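Local coordinates for protein binary enterotoxin of Clostridium perfringens component a (Clostridium perfringens, PDB 5WTZ) that probably transfers ADP-ribose from NAD+ to actin, acting as the enzymatic component of a binary enterotoxin, at residues P233-K236 against E237-S240. Sequence-based numbering, arbitrary orientation.
Sequences PWLK and ELTS
Leu238 lays its two methyl groups over one face of the Trp234 indole, a CH-pi and apolar contact between residues four apart at the end of helix 220-237. CD1 sits above the six-membered ring, 4.2 Å from its centroid. CD2 rides beside it nearer the rim, with Trp234 CE2 at 3.8 Å from Leu238 CD2. Both torsions matter here: the indole swings back alongside its own carbonyl, CG anti to the backbone N (chi1 169°), which brings the ring along the helix toward the chain that leaves it, while Leu238 turns its CG beside the backbone N (chi1 -70°), which lays CD1 and CD2 over the ring. Trp234 NE1 donates a hydrogen bond to the carbonyl oxygen of Ala285, and Tyr231 meets the indole edge-to-face.

Leu235 comes in from the neighbouring flank of the helix, its CD1 reaching Leu238 CD1 at 4.2 Å. Leu243 of the next helix touches both leucines, so the small apolar cluster runs on into helix 240-263.

The last backbone bonds are weak. Glu237 N is split between Pro233 O, at 3.3 Å, and Trp234 O, at 3.1 Å, whereas Leu238 N reaches back three residues to Leu235 O at 3.4 Å.

At Leu238 the chain straightens (psi 135°) and runs to Thr239, the N-cap of helix 240-263. Thr239 OG1 caps a backbone N in the first turn of that helix, and Glu242, three residues on, answers with OE1 to Thr239 N, which makes a capping box. The whole is a helix-turn-helix junction within the ADP-ribosyltransferase family region, an i to i+4 tryptophan-leucine contact at the end of one helix followed directly by the capping box that starts the next.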
loop_
_atom_site.group_PDB
_atom_site.type_symbol
_atom_site.label_atom_id
_atom_site.label_comp_id
_atom_site.label_asym_id
_atom_site.label_seq_id
_atom_site.Cartn_x
_atom_site.Cartn_y
_atom_site.Cartn_z
ATOM N N PRO A 233 -9.931 0.664 -26.181
ATOM C CA PRO A 233 -9.966 -0.323 -27.268
ATOM C C PRO A 233 -10.604 -1.649 -26.838
ATOM O O PRO A 233 -11.231 -2.310 -27.668
ATOM C CB PRO A 233 -8.486 -0.529 -27.617
ATOM C CG PRO A 233 -7.762 0.637 -26.994
ATOM C CD PRO A 233 -8.545 0.964 -25.771
ATOM N N TRP A 234 -10.445 -2.021 -25.568
ATOM C CA TRP A 234 -11.051 -3.238 -25.025
ATOM C C TRP A 234 -12.567 -3.226 -25.199
ATOM O O TRP A 234 -13.157 -4.193 -25.687
ATOM C CB TRP A 234 -10.688 -3.398 -23.546
ATOM C CG TRP A 234 -11.453 -4.476 -22.813
ATOM C CD1 TRP A 234 -11.162 -5.817 -22.775
ATOM C CD2 TRP A 234 -12.596 -4.295 -21.967
ATOM N NE1 TRP A 234 -12.062 -6.479 -21.970
ATOM C CE2 TRP A 234 -12.963 -5.573 -21.477
ATOM C CE3 TRP A 234 -13.360 -3.183 -21.593
ATOM C CZ2 TRP A 234 -14.053 -5.765 -20.628
ATOM C CZ3 TRP A 234 -14.439 -3.378 -20.750
ATOM C CH2 TRP A 234 -14.776 -4.659 -20.278
ATOM N N LEU A 235 -13.184 -2.120 -24.800
ATOM C CA LEU A 235 -14.626 -1.958 -24.884
ATOM C C LEU A 235 -15.128 -2.152 -26.314
ATOM O O LEU A 235 -16.206 -2.697 -26.524
ATOM C CB LEU A 235 -15.036 -0.577 -24.364
ATOM C CG LEU A 235 -16.539 -0.281 -24.351
ATOM C CD1 LEU A 235 -17.238 -1.150 -23.313
ATOM C CD2 LEU A 235 -16.807 1.195 -24.110
ATOM N N LYS A 236 -14.333 -1.720 -27.290
ATOM C CA LYS A 236 -14.667 -1.896 -28.704
ATOM C C LYS A 236 -14.777 -3.356 -29.116
ATOM O O LYS A 236 -15.692 -3.740 -29.846
ATOM C CB LYS A 236 -13.620 -1.219 -29.594
ATOM C CG LYS A 236 -14.058 0.115 -30.166
ATOM C CD LYS A 236 -12.995 0.701 -31.083
ATOM C CE LYS A 236 -12.775 2.171 -30.780
ATOM N NZ LYS A 236 -14.047 2.871 -30.457
ATOM N N GLU A 237 -13.828 -4.164 -28.665
ATOM C CA GLU A 237 -13.742 -5.553 -29.084
ATOM C C GLU A 237 -14.764 -6.463 -28.400
ATOM O O GLU A 237 -14.813 -7.650 -28.710
ATOM C CB GLU A 237 -12.341 -6.106 -28.814
ATOM C CG GLU A 237 -11.186 -5.239 -29.270
ATOM C CD GLU A 237 -9.928 -6.052 -29.512
ATOM O OE1 GLU A 237 -10.041 -7.282 -29.710
ATOM O OE2 GLU A 237 -8.826 -5.466 -29.476
ATOM N N LEU A 238 -15.558 -5.941 -27.465
ATOM C CA LEU A 238 -16.519 -6.804 -26.769
ATOM C C LEU A 238 -17.607 -7.288 -27.723
ATOM O O LEU A 238 -18.130 -6.493 -28.505
ATOM C CB LEU A 238 -17.170 -6.091 -25.590
ATOM C CG LEU A 238 -16.310 -5.780 -24.365
ATOM C CD1 LEU A 238 -17.182 -5.319 -23.216
ATOM C CD2 LEU A 238 -15.445 -6.981 -23.949
ATOM N N THR A 239 -17.944 -8.582 -27.670
ATOM C CA THR A 239 -19.137 -9.060 -28.367
ATOM C C THR A 239 -20.358 -8.437 -27.697
ATOM O O THR A 239 -20.275 -8.007 -26.536
ATOM C CB THR A 239 -19.284 -10.600 -28.355
ATOM O OG1 THR A 239 -19.507 -11.051 -27.014
ATOM C CG2 THR A 239 -18.055 -11.285 -28.945
ATOM N N SER A 240 -21.476 -8.387 -28.417
ATOM C CA SER A 240 -22.680 -7.772 -27.879
ATOM C C SER A 240 -23.110 -8.507 -26.603
ATOM O O SER A 240 -23.528 -7.868 -25.641
ATOM C CB SER A 240 -23.803 -7.739 -28.926
ATOM O OG SER A 240 -24.034 -9.001 -29.525
#